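Local atomic coordinates of protein pelota homolog (Archaeoglobus fulgidus, PDB entry 3OBY), a protein that probably recognises stalled ribosomes and helps to release them, with an endoribonuclease activity that may cleave the stalled mRNA. Residues T135-Y140 / A191-A196; F195-F200 / V217-S222; E175-L180 / E206-M211; R128-M133 / V145-G150. One frame throughout, in Å; residues are numbered along the deposited sequence.

Interaction 1. Residues T135-Y140 / A191-A196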
loop_
_atom_site.group_PDB
_atom_site.type_symbol
_atom_site.label_atom_id
_atom_site.label_comp_id
_atom_site.label_asym_id
_atom_site.label_seq_id
_atom_site.Cartn_x
_atom_site.Cartn_y
_atom_site.Cartn_z
ATOM N N THR A 135 13.270 18.076 11.202
ATOM C CA THR A 135 12.748 19.433 11.137
ATOM C C THR A 135 13.975 20.314 11.284
ATOM O O THR A 135 14.788 20.101 12.183
ATOM C CB THR A 135 11.769 19.715 12.277
ATOM O OG1 THR A 135 12.352 19.304 13.520
ATOM C CG2 THR A 135 10.469 18.967 12.049
ATOM N N ILE A 136 14.125 21.287 10.394
ATOM C CA ILE A 136 15.292 22.154 10.435
ATOM C C ILE A 136 14.978 23.608 10.125
ATOM O O ILE A 136 14.115 23.924 9.303
ATOM C CB ILE A 136 16.368 21.664 9.442
ATOM C CG1 ILE A 136 17.698 22.370 9.708
ATOM C CG2 ILE A 136 15.918 21.939 8.013
ATOM C CD1 ILE A 136 18.836 21.897 8.812
ATOM N N GLU A 137 15.703 24.486 10.803
ATOM C CA GLU A 137 15.565 25.922 10.641
ATOM C C GLU A 137 16.954 26.461 10.952
ATOM O O GLU A 137 17.753 25.765 11.576
ATOM C CB GLU A 137 14.548 26.473 11.640
ATOM C CG GLU A 137 15.051 26.527 13.072
ATOM C CD GLU A 137 13.948 26.830 14.065
ATOM O OE1 GLU A 137 13.222 27.827 13.870
ATOM O OE2 GLU A 137 13.811 26.069 15.044
ATOM N N GLU A 138 17.243 27.685 10.522
ATOM C CA GLU A 138 18.554 28.281 10.761
ATOM C C GLU A 138 19.150 27.932 12.120
ATOM O O GLU A 138 18.554 28.209 13.160
ATOM C CB GLU A 138 18.492 29.806 10.628
ATOM C CG GLU A 138 18.568 30.332 9.203
ATOM C CD GLU A 138 18.897 31.818 9.154
ATOM O OE1 GLU A 138 18.119 32.622 9.711
ATOM O OE2 GLU A 138 19.938 32.182 8.563
ATOM N N GLY A 139 20.325 27.310 12.090
ATOM C CA GLY A 139 21.028 26.941 13.307
ATOM C C GLY A 139 20.378 25.963 14.270
ATOM O O GLY A 139 20.789 25.880 15.426
ATOM N N TYR A 140 19.379 25.215 13.819
ATOM C CA TYR A 140 18.725 24.256 14.705
ATOM C C TYR A 140 18.043 23.117 13.955
ATOM O O TYR A 140 17.370 23.335 12.945
ATOM C CB TYR A 140 17.704 24.969 15.596
ATOM C CG TYR A 140 17.000 24.049 16.562
ATOM C CD1 TYR A 140 17.724 23.273 17.468
ATOM C CD2 TYR A 140 15.611 23.953 16.573
ATOM C CE1 TYR A 140 17.082 22.424 18.360
ATOM C CE2 TYR A 140 14.958 23.109 17.461
ATOM C CZ TYR A 140 15.699 22.349 18.352
ATOM O OH TYR A 140 15.054 21.522 19.239
ATOM N N ALA A 191 11.449 18.720 6.874
ATOM C CA ALA A 191 10.497 19.820 7.006
ATOM C C ALA A 191 11.077 20.935 7.860
ATOM O O ALA A 191 12.145 20.781 8.447
ATOM C CB ALA A 191 9.197 19.321 7.617
ATOM N N GLY A 192 10.359 22.054 7.928
ATOM C CA GLY A 192 10.818 23.188 8.711
ATOM C C GLY A 192 10.427 24.523 8.103
ATOM O O GLY A 192 9.939 24.581 6.974
ATOM N N PRO A 193 10.626 25.625 8.838
ATOM C CA PRO A 193 10.286 26.963 8.350
ATOM C C PRO A 193 11.322 27.541 7.387
ATOM O O PRO A 193 12.524 27.380 7.586
ATOM C CB PRO A 193 10.199 27.772 9.638
ATOM C CG PRO A 193 11.281 27.151 10.471
ATOM C CD PRO A 193 11.044 25.672 10.251
ATOM N N GLY A 194 10.832 28.203 6.346
ATOM C CA GLY A 194 11.698 28.840 5.397
ATOM C C GLY A 194 12.383 27.917 4.427
ATOM O O GLY A 194 11.833 26.926 3.914
ATOM N N PHE A 195 13.634 28.252 4.179
ATOM C CA PHE A 195 14.403 27.508 3.203
ATOM C C PHE A 195 15.517 26.682 3.791
ATOM O O PHE A 195 16.247 26.044 3.025
ATOM C CB PHE A 195 14.953 28.464 2.183
ATOM C CG PHE A 195 13.908 29.275 1.501
ATOM C CD1 PHE A 195 13.378 30.405 2.109
ATOM C CD2 PHE A 195 13.462 28.924 0.231
ATOM C CE1 PHE A 195 12.419 31.175 1.463
ATOM C CE2 PHE A 195 12.504 29.687 -0.422
ATOM C CZ PHE A 195 11.982 30.815 0.195
ATOM N N ALA A 196 15.680 26.698 5.085
ATOM C CA ALA A 196 16.745 25.874 5.559
ATOM C C ALA A 196 16.633 24.411 4.999
ATOM O O ALA A 196 17.617 23.790 4.564
ATOM C CB ALA A 196 16.721 25.904 6.977
#
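Parallel pairing joins strand 131-137 to the end of strand 187-191, inside the five-stranded mixed sheet of the eRF1-type middle domain. The polar part is all backbone. Ile136 N donates to Ala191 O over 2.8 Å, lying in the carbonyl plane with a C=O...N angle of 156°, and the same oxygen takes a CA-H...O contact from Thr135 CA. Past the bridged pair Thr135 and Ala191, Gly192 CA approaches Ile136 O at 3.4 Å. A CB on this glycine would collide with that oxygen, and its backbone angles call for glycine on their own account.

The apolar part gathers where the loop swings into helix 196-207. Ile136 carries CG1 anti to the backbone N (chi1 -167°), so CG2 occupies the crowded position between N and the carbonyl carbon and meets Ala196 CB at 4.2 Å. Ala196 CB also rests against Glu137 CA at 3.8 Å. Pro193 crosses Glu137 obliquely, its CG against Glu137 CB at 3.5 Å.

With one conventional hydrogen bond between the segments, the chemistry implies that beyond the end of the strand pairing the join depends on close backbone approach and small apolar groups rather than on charge.

Interaction 2. Residues F195-F200 / V217-S222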
loop_
_atom_site.group_PDB
_atom_site.type_symbol
_atom_site.label_atom_id
_atom_site.label_comp_id
_atom_site.label_asym_id
_atom_site.label_seq_id
_atom_site.Cartn_x
_atom_site.Cartn_y
_atom_site.Cartn_z
ATOM N N PHE A 195 13.634 28.252 4.179
ATOM C CA PHE A 195 14.403 27.508 3.203
ATOM C C PHE A 195 15.517 26.682 3.791
ATOM O O PHE A 195 16.247 26.044 3.025
ATOM C CB PHE A 195 14.953 28.464 2.183
ATOM C CG PHE A 195 13.908 29.275 1.501
ATOM C CD1 PHE A 195 13.378 30.405 2.109
ATOM C CD2 PHE A 195 13.462 28.924 0.231
ATOM C CE1 PHE A 195 12.419 31.175 1.463
ATOM C CE2 PHE A 195 12.504 29.687 -0.422
ATOM C CZ PHE A 195 11.982 30.815 0.195
ATOM N N ALA A 196 15.680 26.698 5.085
ATOM C CA ALA A 196 16.745 25.874 5.559
ATOM C C ALA A 196 16.633 24.411 4.999
ATOM O O ALA A 196 17.617 23.790 4.564
ATOM C CB ALA A 196 16.721 25.904 6.977
ATOM N N LYS A 197 15.423 23.868 5.067
ATOM C CA LYS A 197 15.172 22.505 4.640
ATOM C C LYS A 197 15.579 22.343 3.190
ATOM O O LYS A 197 16.212 21.358 2.811
ATOM C CB LYS A 197 13.690 22.161 4.827
ATOM C CG LYS A 197 12.740 23.155 4.191
ATOM C CD LYS A 197 11.302 22.856 4.579
ATOM C CE LYS A 197 10.347 23.922 4.063
ATOM N NZ LYS A 197 8.958 23.697 4.558
ATOM N N ASN A 198 15.221 23.329 2.382
ATOM C CA ASN A 198 15.544 23.304 0.967
ATOM C C ASN A 198 17.054 23.243 0.749
ATOM O O ASN A 198 17.564 22.293 0.152
ATOM C CB ASN A 198 14.947 24.535 0.283
ATOM C CG ASN A 198 13.442 24.612 0.448
ATOM O OD1 ASN A 198 12.711 23.738 -0.016
ATOM N ND2 ASN A 198 12.972 25.659 1.114
ATOM N N ASP A 199 17.774 24.243 1.246
ATOM C CA ASP A 199 19.223 24.264 1.077
ATOM C C ASP A 199 19.880 23.001 1.626
ATOM O O ASP A 199 20.891 22.544 1.095
ATOM C CB ASP A 199 19.832 25.495 1.757
ATOM C CG ASP A 199 19.230 26.797 1.260
ATOM O OD1 ASP A 199 18.793 26.853 0.087
ATOM O OD2 ASP A 199 19.204 27.769 2.044
ATOM N N PHE A 200 19.304 22.437 2.686
ATOM C CA PHE A 200 19.851 21.224 3.288
ATOM C C PHE A 200 19.790 20.076 2.279
ATOM O O PHE A 200 20.775 19.363 2.076
ATOM C CB PHE A 200 19.072 20.855 4.559
ATOM C CG PHE A 200 19.630 19.665 5.290
ATOM C CD1 PHE A 200 20.880 19.728 5.899
ATOM C CD2 PHE A 200 18.925 18.462 5.330
ATOM C CE1 PHE A 200 21.422 18.606 6.540
ATOM C CE2 PHE A 200 19.458 17.339 5.964
ATOM C CZ PHE A 200 20.709 17.410 6.567
ATOM N N VAL A 217 11.278 17.038 0.782
ATOM C CA VAL A 217 11.035 18.251 1.556
ATOM C C VAL A 217 9.546 18.573 1.548
ATOM O O VAL A 217 8.953 18.761 0.489
ATOM C CB VAL A 217 11.794 19.453 0.972
ATOM C CG1 VAL A 217 11.494 20.698 1.781
ATOM C CG2 VAL A 217 13.278 19.175 0.971
ATOM N N VAL A 218 8.949 18.631 2.733
ATOM C CA VAL A 218 7.526 18.921 2.874
ATOM C C VAL A 218 7.295 20.378 3.262
ATOM O O VAL A 218 8.185 21.033 3.806
ATOM C CB VAL A 218 6.885 17.987 3.925
ATOM C CG1 VAL A 218 5.450 18.396 4.201
ATOM C CG2 VAL A 218 6.922 16.555 3.416
ATOM N N ASP A 219 6.096 20.876 2.977
ATOM C CA ASP A 219 5.732 22.259 3.270
ATOM C C ASP A 219 5.611 22.597 4.756
ATOM O O ASP A 219 5.679 23.766 5.130
ATOM C CB ASP A 219 4.416 22.607 2.572
ATOM C CG ASP A 219 4.088 24.087 2.648
ATOM O OD1 ASP A 219 2.938 24.460 2.331
ATOM O OD2 ASP A 219 4.983 24.880 3.018
ATOM N N VAL A 220 5.421 21.587 5.601
ATOM C CA VAL A 220 5.293 21.807 7.043
ATOM C C VAL A 220 6.275 22.859 7.558
ATOM O O VAL A 220 7.454 22.846 7.209
ATOM C CB VAL A 220 5.520 20.494 7.830
ATOM C CG1 VAL A 220 5.503 20.770 9.325
ATOM C CG2 VAL A 220 4.441 19.483 7.474
ATOM N N SER A 221 5.785 23.768 8.394
ATOM C CA SER A 221 6.622 24.833 8.939
ATOM C C SER A 221 7.011 24.590 10.387
ATOM O O SER A 221 8.036 25.089 10.858
ATOM C CB SER A 221 5.897 26.175 8.835
ATOM O OG SER A 221 5.660 26.525 7.483
ATOM N N SER A 222 6.181 23.829 11.092
ATOM C CA SER A 222 6.417 23.510 12.492
ATOM C C SER A 222 7.829 22.953 12.666
ATOM O O SER A 222 8.535 22.712 11.692
ATOM C CB SER A 222 5.391 22.476 12.960
ATOM O OG SER A 222 4.101 22.755 12.435
#
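Strand 187-191, helix 196-207 and strand 215-217 form a beta-alpha-beta crossover, and Lys197 ties the first turn of its helix to the loop that follows its second strand. Val217, on strand 215-217, has CG1 anti to the backbone N, which lays this methyl against the aliphatic part of Lys197, closest at CD, 3.5 Å away; the two side chains cross obliquely. Asn198 OD1 reaches the same methyl at 3.7 Å.

Val218 turns its side chain away but presents its carbonyl, and Lys197 NZ bonds to Val218 O at 2.9 Å, in the carbonyl plane and on a lone pair. Lys197 gets there with CG in the crowded position between N and the carbonyl carbon (chi1 52°) and the chain extended beyond. Its NZ also hydrogen-bonds Gly192 O, in the loop before the helix. Asp219 contributes no bond, although its OD2 lies 4.4 Å from NZ, where its charge may favour the ammonium. A methionine at Lys197 would probably deprive the carbonyls of Gly192, Val218 and Val220 of the ammonium donor they share. At Val220 the chain has curved back, and Lys197 NZ makes a weak hydrogen bond to Val220 O at 3.2 Å.

Interaction 3. Residues E175-L180 / E206-M211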
loop_
_atom_site.group_PDB
_atom_site.type_symbol
_atom_site.label_atom_id
_atom_site.label_comp_id
_atom_site.label_asym_id
_atom_site.label_seq_id
_atom_site.Cartn_x
_atom_site.Cartn_y
_atom_site.Cartn_z
ATOM N N GLU A 175 27.193 18.478 9.887
ATOM C CA GLU A 175 27.060 17.773 11.159
ATOM C C GLU A 175 25.743 17.010 11.234
ATOM O O GLU A 175 25.710 15.868 11.691
ATOM C CB GLU A 175 27.156 18.762 12.324
ATOM C CG GLU A 175 28.531 19.391 12.493
ATOM C CD GLU A 175 28.576 20.399 13.624
ATOM O OE1 GLU A 175 27.521 20.643 14.248
ATOM O OE2 GLU A 175 29.666 20.951 13.889
ATOM N N VAL A 176 24.663 17.647 10.788
ATOM C CA VAL A 176 23.349 17.014 10.797
ATOM C C VAL A 176 23.381 15.802 9.878
ATOM O O VAL A 176 22.968 14.702 10.261
ATOM C CB VAL A 176 22.252 17.977 10.285
ATOM C CG1 VAL A 176 20.901 17.277 10.278
ATOM C CG2 VAL A 176 22.199 19.214 11.154
ATOM N N ALA A 177 23.881 16.016 8.667
ATOM C CA ALA A 177 23.967 14.959 7.677
ATOM C C ALA A 177 24.759 13.757 8.177
ATOM O O ALA A 177 24.391 12.611 7.921
ATOM C CB ALA A 177 24.605 15.502 6.398
ATOM N N ALA A 178 25.839 14.016 8.905
ATOM C CA ALA A 178 26.708 12.938 9.388
ATOM C C ALA A 178 25.967 12.104 10.420
ATOM O O ALA A 178 26.151 10.868 10.501
ATOM C CB ALA A 178 27.954 13.524 10.019
ATOM N N LYS A 179 25.129 12.744 11.208
ATOM C CA LYS A 179 24.486 11.914 12.171
ATOM C C LYS A 179 23.259 11.269 11.521
ATOM O O LYS A 179 22.883 10.144 11.915
ATOM C CB LYS A 179 24.304 12.755 13.424
ATOM C CG LYS A 179 23.638 14.054 13.182
ATOM C CD LYS A 179 23.428 14.784 14.491
ATOM C CE LYS A 179 24.728 15.281 15.078
ATOM N NZ LYS A 179 24.509 16.017 16.343
ATOM N N LEU A 180 22.604 11.928 10.585
ATOM C CA LEU A 180 21.524 11.198 9.967
ATOM C C LEU A 180 22.143 9.902 9.335
ATOM O O LEU A 180 21.587 8.795 9.410
ATOM C CB LEU A 180 20.929 12.018 8.867
ATOM C CG LEU A 180 20.011 13.177 9.221
ATOM C CD1 LEU A 180 19.701 13.957 7.959
ATOM C CD2 LEU A 180 18.722 12.653 9.843
ATOM N N GLU A 206 24.436 17.012 -3.048
ATOM C CA GLU A 206 25.838 17.148 -3.434
ATOM C C GLU A 206 26.817 16.335 -2.588
ATOM O O GLU A 206 27.748 15.736 -3.119
ATOM C CB GLU A 206 26.262 18.622 -3.411
ATOM C CG GLU A 206 27.741 18.831 -3.727
ATOM C CD GLU A 206 28.163 20.286 -3.656
ATOM O OE1 GLU A 206 27.700 21.084 -4.499
ATOM O OE2 GLU A 206 28.957 20.631 -2.754
ATOM N N ARG A 207 26.610 16.313 -1.277
ATOM C CA ARG A 207 27.503 15.581 -0.390
ATOM C C ARG A 207 27.054 14.149 -0.115
ATOM O O ARG A 207 27.881 13.268 0.079
ATOM C CB ARG A 207 27.642 16.337 0.931
ATOM C CG ARG A 207 28.196 17.748 0.799
ATOM C CD ARG A 207 29.721 17.765 0.831
ATOM N NE ARG A 207 30.232 18.676 1.858
ATOM C CZ ARG A 207 30.159 20.006 1.807
ATOM N NH1 ARG A 207 29.596 20.611 0.770
ATOM N NH2 ARG A 207 30.643 20.735 2.804
ATOM N N TYR A 208 25.748 13.915 -0.100
ATOM C CA TYR A 208 25.222 12.579 0.172
ATOM C C TYR A 208 24.142 12.162 -0.832
ATOM O O TYR A 208 22.968 12.036 -0.479
ATOM C CB TYR A 208 24.653 12.542 1.592
ATOM C CG TYR A 208 25.687 12.718 2.685
ATOM C CD1 TYR A 208 26.206 11.616 3.359
ATOM C CD2 TYR A 208 26.137 13.985 3.054
ATOM C CE1 TYR A 208 27.144 11.768 4.380
ATOM C CE2 TYR A 208 27.078 14.148 4.073
ATOM C CZ TYR A 208 27.573 13.033 4.733
ATOM O OH TYR A 208 28.484 13.176 5.754
ATOM N N PRO A 209 24.532 11.919 -2.094
ATOM C CA PRO A 209 23.590 11.523 -3.149
ATOM C C PRO A 209 22.685 10.330 -2.849
ATOM O O PRO A 209 21.526 10.312 -3.257
ATOM C CB PRO A 209 24.502 11.280 -4.358
ATOM C CG PRO A 209 25.789 10.873 -3.733
ATOM C CD PRO A 209 25.917 11.844 -2.585
ATOM N N GLU A 210 23.205 9.340 -2.134
ATOM C CA GLU A 210 22.410 8.164 -1.815
ATOM C C GLU A 210 21.312 8.457 -0.806
ATOM O O GLU A 210 20.224 7.880 -0.875
ATOM C CB GLU A 210 23.309 7.045 -1.301
ATOM C CG GLU A 210 24.222 6.502 -2.372
ATOM C CD GLU A 210 23.454 6.029 -3.596
ATOM O OE1 GLU A 210 23.930 6.280 -4.718
ATOM O OE2 GLU A 210 22.385 5.401 -3.445
ATOM N N MET A 211 21.594 9.356 0.129
ATOM C CA MET A 211 20.605 9.714 1.132
ATOM C C MET A 211 19.592 10.676 0.515
ATOM O O MET A 211 18.396 10.611 0.807
ATOM C CB MET A 211 21.280 10.376 2.335
ATOM C CG MET A 211 20.362 10.556 3.538
ATOM S SD MET A 211 21.076 11.570 4.847
ATOM C CE MET A 211 22.364 10.476 5.453
#
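Met211 holds CG anti to its backbone N (chi1 -170°), runs on extended through SD, and bends at the last torsion (chi3 -70°), which turns the methyl CE onto the backbone of helix 172-183. Tyr208, one turn earlier, takes the other common setting, with CG beside the backbone N and anti to the carbonyl carbon (chi1 -66°), and so extends its ring toward the same helix. Between them the two side chains grip consecutive parts of one helical surface.

The tyrosine meets Ala177, whose CB lies obliquely to the ring, 3.7 Å from Tyr208 CE2. Farther out, the Tyr208 hydroxyl passes along the backbone of the next residue, OH to Ala178 CA being 4.1 Å, although the methyl of Ala178 points away.

Helices 172-183 and 196-207 lie on one side of the mixed sheet in what is a three-layer alpha/beta/alpha sandwich, helices 224-233 and 236-262 packing against the other side. Tyr208 marks the junction where helix 196-207 ends and the short helix 209-212 begins: it is the first residue to leave helical angles and, at the same time, the N-cap position of the next helix.

Met211, on that short helix, crosses Leu180 at about a right angle. Its SD lies 4.0 Å from Leu180 CB, while CE sits 3.8 Å from Ala177 O and 3.9 Å from Leu180 C. No hydrogen bond links the two segments, and the contact is made by van der Waals approach alone. Leu180 also touches Val132 and Leu134 of the sheet, whereas Tyr208 and Met211 both also touch Glu181.

Interaction 4. Residues R128-M133 / V145-G150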
loop_
_atom_site.group_PDB
_atom_site.type_symbol
_atom_site.label_atom_id
_atom_site.label_comp_id
_atom_site.label_asym_id
_atom_site.label_seq_id
_atom_site.Cartn_x
_atom_site.Cartn_y
_atom_site.Cartn_z
ATOM N N ARG A 128 6.257 -0.964 6.350
ATOM C CA ARG A 128 6.752 0.399 6.253
ATOM C C ARG A 128 8.263 0.398 6.418
ATOM O O ARG A 128 8.804 -0.282 7.285
ATOM C CB ARG A 128 6.110 1.246 7.347
ATOM C CG ARG A 128 5.489 2.525 6.863
ATOM C CD ARG A 128 3.990 2.580 7.144
ATOM N NE ARG A 128 3.230 1.578 6.399
ATOM C CZ ARG A 128 1.910 1.629 6.216
ATOM N NH1 ARG A 128 1.202 2.633 6.719
ATOM N NH2 ARG A 128 1.293 0.673 5.533
ATOM N N PRO A 129 8.970 1.157 5.578
ATOM C CA PRO A 129 10.430 1.239 5.638
ATOM C C PRO A 129 10.825 2.115 6.820
ATOM O O PRO A 129 10.018 2.900 7.302
ATOM C CB PRO A 129 10.778 1.890 4.308
ATOM C CG PRO A 129 9.671 2.860 4.145
ATOM C CD PRO A 129 8.445 2.040 4.522
ATOM N N GLU A 130 12.054 1.978 7.292
ATOM C CA GLU A 130 12.504 2.796 8.406
ATOM C C GLU A 130 12.472 4.249 7.942
ATOM O O GLU A 130 13.216 4.640 7.037
ATOM C CB GLU A 130 13.929 2.407 8.822
ATOM C CG GLU A 130 14.445 3.148 10.052
ATOM C CD GLU A 130 14.031 2.499 11.365
ATOM O OE1 GLU A 130 12.833 2.170 11.539
ATOM O OE2 GLU A 130 14.916 2.325 12.229
ATOM N N ILE A 131 11.607 5.041 8.569
ATOM C CA ILE A 131 11.453 6.449 8.218
ATOM C C ILE A 131 12.018 7.422 9.260
ATOM O O ILE A 131 11.756 7.296 10.455
ATOM C CB ILE A 131 9.955 6.811 8.015
ATOM C CG1 ILE A 131 9.301 5.872 7.000
ATOM C CG2 ILE A 131 9.836 8.236 7.538
ATOM C CD1 ILE A 131 10.010 5.833 5.674
ATOM N N VAL A 132 12.784 8.401 8.796
ATOM C CA VAL A 132 13.345 9.409 9.687
ATOM C C VAL A 132 12.828 10.796 9.315
ATOM O O VAL A 132 12.816 11.182 8.149
ATOM C CB VAL A 132 14.893 9.437 9.644
ATOM C CG1 VAL A 132 15.410 10.672 10.385
ATOM C CG2 VAL A 132 15.453 8.180 10.285
ATOM N N MET A 133 12.394 11.540 10.321
ATOM C CA MET A 133 11.885 12.878 10.104
ATOM C C MET A 133 12.864 13.895 10.670
ATOM O O MET A 133 13.360 13.740 11.786
ATOM C CB MET A 133 10.523 13.036 10.769
ATOM C CG MET A 133 9.381 12.428 9.988
ATOM S SD MET A 133 7.848 12.556 10.896
ATOM C CE MET A 133 7.147 10.891 10.659
ATOM N N VAL A 145 12.661 9.145 14.590
ATOM C CA VAL A 145 12.388 8.005 13.744
ATOM C C VAL A 145 10.966 7.573 14.063
ATOM O O VAL A 145 10.486 7.781 15.176
ATOM C CB VAL A 145 13.371 6.845 14.023
ATOM C CG1 VAL A 145 13.247 6.395 15.475
ATOM C CG2 VAL A 145 13.102 5.686 13.059
ATOM N N LEU A 146 10.289 6.992 13.081
ATOM C CA LEU A 146 8.923 6.552 13.280
ATOM C C LEU A 146 8.915 5.210 14.007
ATOM O O LEU A 146 9.714 4.321 13.720
ATOM C CB LEU A 146 8.206 6.437 11.932
ATOM C CG LEU A 146 6.701 6.170 11.984
ATOM C CD1 LEU A 146 6.008 7.326 12.701
ATOM C CD2 LEU A 146 6.161 6.010 10.568
ATOM N N ARG A 147 8.014 5.089 14.971
ATOM C CA ARG A 147 7.876 3.872 15.750
ATOM C C ARG A 147 6.384 3.670 15.956
ATOM O O ARG A 147 5.592 4.553 15.627
ATOM C CB ARG A 147 8.607 4.027 17.083
ATOM C CG ARG A 147 10.125 4.006 16.943
ATOM C CD ARG A 147 10.634 2.583 16.764
ATOM N NE ARG A 147 12.049 2.530 16.403
ATOM C CZ ARG A 147 12.506 2.515 15.155
ATOM N NH1 ARG A 147 11.660 2.545 14.135
ATOM N NH2 ARG A 147 13.811 2.466 14.928
ATOM N N GLN A 148 5.989 2.520 16.486
ATOM C CA GLN A 148 4.571 2.242 16.689
ATOM C C GLN A 148 3.818 3.330 17.451
ATOM O O GLN A 148 2.702 3.686 17.077
ATOM C CB GLN A 148 4.385 0.911 17.422
ATOM C CG GLN A 148 5.152 -0.248 16.830
ATOM C CD GLN A 148 4.744 -1.578 17.436
ATOM O OE1 GLN A 148 5.418 -2.592 17.251
ATOM N NE2 GLN A 148 3.628 -1.581 18.159
ATOM N N TRP A 149 4.427 3.859 18.511
ATOM C CA TRP A 149 3.777 4.878 19.337
ATOM C C TRP A 149 3.934 6.317 18.856
ATOM O O TRP A 149 3.433 7.238 19.499
ATOM C CB TRP A 149 4.278 4.766 20.778
ATOM C CG TRP A 149 5.729 5.091 20.922
ATOM C CD1 TRP A 149 6.276 6.320 21.159
ATOM C CD2 TRP A 149 6.828 4.177 20.810
ATOM N NE1 TRP A 149 7.650 6.228 21.205
ATOM C CE2 TRP A 149 8.013 4.923 20.995
ATOM C CE3 TRP A 149 6.925 2.801 20.572
ATOM C CZ2 TRP A 149 9.279 4.337 20.947
ATOM C CZ3 TRP A 149 8.188 2.220 20.524
ATOM C CH2 TRP A 149 9.344 2.987 20.712
ATOM N N GLY A 150 4.624 6.513 17.736
ATOM C CA GLY A 150 4.813 7.856 17.212
ATOM C C GLY A 150 6.254 8.151 16.839
ATOM O O GLY A 150 7.065 7.236 16.718
HETATM O O HOH W 1 10.761 3.801 10.832
#
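Arg147 grips Glu130 end-on with two nitrogens, NH1 to OE1 and NH2 to OE2, each at 2.9 Å. The bonds are nearly straight, 168° and 175° at the hydrogens, and both oxygens lie close to the guanidinium plane. The carboxylate is tilted by 26° against that plane, however, so its oxygens are met from above rather than within it. Both chains bend at chi2 to reach each other. Arg147 NH1 adds a weak bond to Leu146 O, and a water bridges Glu130 OE1, Ile131 N and Leu146 O, donating to OE1 at 2.7 Å; OE1 thus has two donors. An alanine at Glu130 would remove the carboxylate and would probably leave Arg147 less firmly oriented and the water less well held.

Inward, Leu146 N donates to Ile131 O at 3.0 Å, nearly along the C=O axis. Val145 packs against the ion pair: CG1 lies over the centre of the Arg147 guanidinium, 3.9 Å from its plane, and CG2 is 3.7 Å from Glu130 CD. Val132 and Val145 form a non-hydrogen-bonded antiparallel pair sharing one face. From the other face Leu146 CD1 meets Met133 CE at 4.3 Å, toward helix 224-233.

Antiparallel pairing between sequence neighbours of this kind is that of a beta hairpin, here strands 131-137 and 140-147, closed across its open end by a salt bridge.

From the N terminus, interaction 4 closes first, joining 128-133 to 145-150 and closing the hairpin on itself. Interaction 1 opens at 135-140, within the stretch interaction 4 encloses, and closes at 191-196, so the two cross while sharing strand 131-137. Interaction 3 opens at 175-180 and ends at 206-211, crossing interaction 1. Interaction 2 starts on Phe195 and Ala196, where interaction 1 finishes, and crosses interaction 3 on its way to 217-222. No pair nests. Gly192 meets Lys197 and Val220, joining interactions 1 and 2; Phe200 packs on Val176 and Leu180, linking 2 and 3. Interaction 4 lies in series with interactions 2 and 3, yet Val132 touches Leu180. Together they tie hairpin, parallel strands and one helical layer.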